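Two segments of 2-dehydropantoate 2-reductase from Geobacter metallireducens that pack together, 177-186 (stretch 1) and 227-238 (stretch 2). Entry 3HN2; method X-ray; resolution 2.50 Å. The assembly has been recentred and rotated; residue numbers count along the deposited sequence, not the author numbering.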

# COMPACT_ATOMS: atom_id res chain seq x y z
N ASP A 177 12.98 -20.31 -1.81
CA ASP A 177 14.20 -21.12 -1.65
C ASP A 177 15.33 -20.28 -1.08
O ASP A 177 16.35 -20.80 -0.61
CB ASP A 177 14.64 -21.72 -2.99
CG ASP A 177 13.64 -22.71 -3.56
OD1 ASP A 177 12.61 -22.98 -2.90
OD2 ASP A 177 13.88 -23.21 -4.68
N ASP A 178 15.15 -18.96 -1.13
CA ASP A 178 16.14 -18.02 -0.64
C ASP A 178 15.54 -17.21 0.51
O ASP A 178 15.06 -16.08 0.32
CB ASP A 178 16.61 -17.12 -1.77
CG ASP A 178 18.04 -16.63 -1.58
OD1 ASP A 178 18.61 -16.85 -0.48
OD2 ASP A 178 18.57 -16.01 -2.53
N LEU A 179 15.54 -17.83 1.69
CA LEU A 179 15.09 -17.21 2.93
C LEU A 179 15.95 -15.99 3.27
O LEU A 179 15.43 -14.93 3.63
CB LEU A 179 15.18 -18.23 4.07
CG LEU A 179 15.04 -17.74 5.52
CD1 LEU A 179 13.65 -17.21 5.77
CD2 LEU A 179 15.38 -18.87 6.50
N LYS A 180 17.26 -16.17 3.12
CA LYS A 180 18.25 -15.14 3.40
C LYS A 180 17.94 -13.86 2.62
O LYS A 180 17.97 -12.77 3.20
CB LYS A 180 19.65 -15.67 3.07
CG LYS A 180 20.79 -15.03 3.85
CD LYS A 180 22.13 -15.37 3.20
CE LYS A 180 23.30 -15.12 4.14
NZ LYS A 180 23.52 -16.27 5.06
N ARG A 181 17.63 -14.00 1.33
CA ARG A 181 17.30 -12.86 0.47
C ARG A 181 16.05 -12.14 0.96
O ARG A 181 16.06 -10.94 1.11
CB ARG A 181 17.15 -13.29 -0.99
CG ARG A 181 16.78 -12.13 -1.93
CD ARG A 181 16.49 -12.63 -3.34
NE ARG A 181 15.47 -11.79 -3.97
CZ ARG A 181 15.68 -11.01 -5.02
NH1 ARG A 181 16.86 -10.97 -5.61
NH2 ARG A 181 14.68 -10.28 -5.50
N ALA A 182 15.00 -12.91 1.24
CA ALA A 182 13.71 -12.39 1.71
C ALA A 182 13.78 -11.58 3.01
O ALA A 182 13.03 -10.60 3.16
CB ALA A 182 12.73 -13.55 1.85
N ARG A 183 14.66 -11.98 3.93
CA ARG A 183 14.95 -11.24 5.16
C ARG A 183 15.53 -9.87 4.81
O ARG A 183 15.08 -8.84 5.32
CB ARG A 183 15.94 -12.01 6.05
CG ARG A 183 15.37 -13.24 6.75
CD ARG A 183 14.96 -12.94 8.19
NE ARG A 183 13.76 -13.69 8.56
CZ ARG A 183 12.97 -13.40 9.59
NH1 ARG A 183 11.91 -14.16 9.83
NH2 ARG A 183 13.24 -12.37 10.38
N TRP A 184 16.51 -9.88 3.91
CA TRP A 184 17.14 -8.66 3.41
C TRP A 184 16.18 -7.80 2.60
O TRP A 184 16.29 -6.57 2.61
CB TRP A 184 18.37 -9.00 2.57
CG TRP A 184 19.60 -9.23 3.38
CD1 TRP A 184 20.15 -10.44 3.71
CD2 TRP A 184 20.45 -8.23 3.96
NE1 TRP A 184 21.29 -10.24 4.46
CE2 TRP A 184 21.49 -8.90 4.63
CE3 TRP A 184 20.41 -6.83 3.98
CZ2 TRP A 184 22.50 -8.22 5.32
CZ3 TRP A 184 21.43 -6.15 4.66
CH2 TRP A 184 22.45 -6.85 5.32
N GLU A 185 15.25 -8.45 1.90
CA GLU A 185 14.21 -7.77 1.15
C GLU A 185 13.32 -6.94 2.07
O GLU A 185 12.96 -5.82 1.73
CB GLU A 185 13.36 -8.78 0.37
CG GLU A 185 14.07 -9.47 -0.80
CD GLU A 185 13.12 -10.33 -1.65
OE1 GLU A 185 12.15 -10.89 -1.09
OE2 GLU A 185 13.35 -10.44 -2.87
N LYS A 186 13.00 -7.49 3.24
CA LYS A 186 12.17 -6.78 4.23
C LYS A 186 12.97 -5.72 4.97
O LYS A 186 12.39 -4.74 5.45
CB LYS A 186 11.54 -7.75 5.23
CG LYS A 186 10.21 -7.25 5.77
CD LYS A 186 9.94 -7.73 7.18
CE LYS A 186 8.77 -6.97 7.78
NZ LYS A 186 8.37 -7.50 9.11
N GLY A 227 24.55 -4.06 0.97
CA GLY A 227 24.90 -4.97 2.05
C GLY A 227 24.26 -6.33 1.88
O GLY A 227 24.76 -7.32 2.41
N ALA A 228 23.16 -6.37 1.13
CA ALA A 228 22.47 -7.62 0.84
C ALA A 228 23.15 -8.40 -0.28
O ALA A 228 23.33 -9.60 -0.18
CB ALA A 228 21.02 -7.36 0.47
N ASN A 229 23.54 -7.69 -1.34
CA ASN A 229 24.07 -8.33 -2.54
C ASN A 229 25.44 -8.97 -2.38
O ASN A 229 25.79 -9.87 -3.15
CB ASN A 229 24.05 -7.35 -3.71
CG ASN A 229 22.66 -7.14 -4.26
OD1 ASN A 229 21.82 -8.05 -4.22
ND2 ASN A 229 22.40 -5.94 -4.79
N ALA A 230 26.19 -8.52 -1.39
CA ALA A 230 27.48 -9.12 -1.09
C ALA A 230 27.40 -10.08 0.10
O ALA A 230 28.36 -10.19 0.87
CB ALA A 230 28.52 -8.04 -0.86
N GLN A 231 26.28 -10.78 0.24
CA GLN A 231 26.04 -11.66 1.39
C GLN A 231 25.91 -13.15 1.01
O GLN A 231 25.50 -13.98 1.83
CB GLN A 231 24.81 -11.20 2.17
CG GLN A 231 24.93 -11.33 3.68
CD GLN A 231 26.01 -10.44 4.25
OE1 GLN A 231 26.87 -10.90 5.00
NE2 GLN A 231 25.98 -9.16 3.89
N GLY A 232 26.27 -13.48 -0.23
CA GLY A 232 26.20 -14.85 -0.72
C GLY A 232 24.78 -15.27 -1.06
O GLY A 232 24.39 -16.42 -0.84
N LEU A 233 24.02 -14.33 -1.61
CA LEU A 233 22.65 -14.59 -2.03
C LEU A 233 22.65 -15.34 -3.35
O LEU A 233 23.50 -15.10 -4.21
CB LEU A 233 21.88 -13.27 -2.17
CG LEU A 233 21.02 -12.76 -1.01
CD1 LEU A 233 21.65 -12.96 0.37
CD2 LEU A 233 20.66 -11.29 -1.24
N ALA A 234 21.69 -16.26 -3.50
CA ALA A 234 21.53 -17.05 -4.71
C ALA A 234 21.16 -16.18 -5.92
O ALA A 234 21.62 -16.42 -7.03
CB ALA A 234 20.49 -18.14 -4.50
N THR A 235 20.32 -15.17 -5.68
CA THR A 235 19.92 -14.23 -6.72
C THR A 235 20.00 -12.77 -6.23
O THR A 235 19.52 -12.44 -5.14
CB THR A 235 18.52 -14.58 -7.32
OG1 THR A 235 18.05 -13.50 -8.13
CG2 THR A 235 17.49 -14.89 -6.23
N PHE A 236 20.63 -11.92 -7.04
CA PHE A 236 20.91 -10.53 -6.68
C PHE A 236 19.66 -9.66 -6.58
O PHE A 236 18.81 -9.68 -7.47
CB PHE A 236 21.88 -9.90 -7.69
CG PHE A 236 23.32 -10.02 -7.31
CD1 PHE A 236 24.09 -8.88 -7.07
CD2 PHE A 236 23.93 -11.27 -7.17
CE1 PHE A 236 25.43 -8.98 -6.72
CE2 PHE A 236 25.27 -11.38 -6.81
CZ PHE A 236 26.02 -10.23 -6.58
N ILE A 237 19.55 -8.92 -5.48
CA ILE A 237 18.51 -7.90 -5.34
C ILE A 237 18.92 -6.71 -6.17
O ILE A 237 19.98 -6.12 -5.95
CB ILE A 237 18.29 -7.46 -3.87
CG1 ILE A 237 18.03 -8.68 -2.97
CG2 ILE A 237 17.13 -6.47 -3.78
CD1 ILE A 237 18.03 -8.38 -1.50
N ALA A 238 18.10 -6.39 -7.16
CA ALA A 238 18.34 -5.24 -8.02
C ALA A 238 17.85 -4.02 -7.29
O ALA A 238 16.93 -4.12 -6.47
CB ALA A 238 17.58 -5.40 -9.32

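What does the tryptophan pack against? The indole of Trp184, buried and pointing toward the other stretch from its helix, lies against the helical residues Gly227 and Ala228 of stretch 2. Ala228 sits over one face of the ring: its CA is 3.9 Å from the centroid of the six-membered ring and only 19° off the normal, a CH-pi contact, while Ala228 CB comes within 3.6 Å of Trp184 CE3. A small residue suits the place of Ala228, whose CA and CB both touch the ring, so that the flat indole lies close to the backbone; the CA atoms of Trp184 and Ala228 are 6.0 Å apart. Gly227 adds its carbonyl over the same face, with Gly227 O 3.7 Å from Trp184 CH2.

What packs beside the tryptophan? Gln231 turns toward the helix and folds its side chain back on its own stretch, where Gln231 NE2 donates to Gly227 O at 2.7 Å. That places the amide beside the indole, with Gln231 NE2 3.9 Å from Trp184 CZ2, and the NE2 group of this buried residue is hydrogen-bonded. Ile237 supplies a bump from further along the chain: its CD1 packs 4.1 Å from Trp184 CB and 4.2 Å from Glu185 CG, so the extended end of the isoleucine lies against Trp184 CB and the Glu185 methylene at CG.

What does Leu233 fit into? Its CA-to-CB bond points sideways, yet the branched end approaches the helix and meets the aliphatic parts of two charged residues. Leu233 CD1 is 3.7 Å from Lys180 CD, and Leu233 CG is 3.9 Å from Arg181 CB; Leu233 CD1 also reaches to 4.4 Å from Trp184 CD1. Long side chains serve well here, since their methylenes can pack against a leucine while their polar ends remain free for other contacts; the end of the arginine reaches the loop carbonyls. The lysine chain also passes the backbone of stretch 2, with Lys180 CE 3.4 Å from Gln231 O.

Where do polar atoms fasten the surfaces? Arg181 reaches toward the loop, chi1 and chi2 both t, and its NH1 donates to Thr235 O at 3.1 Å with good geometry and to Phe236 O at 3.0 Å in a weak bond. Both carbonyls lie at the edge of the guanidinium, where its N-H groups point, while Ile237 CG1 covers one face of the flat group. Within the helix, Glu185 steadies the arginine through a salt bridge, Arg181 NE to Glu185 OE2 at 2.7 Å. At the start of the helix, Asp178 occupies the N-cap position and points toward the loop, accepting a weak hydrogen bond from Ala234 N at its OD2, 3.3 Å away. Ala234 CB lies 3.5 Å from Asp178 OD2, so the methyl packs beside the carboxylate. Altogether the two stretches bury 579 Å² between them.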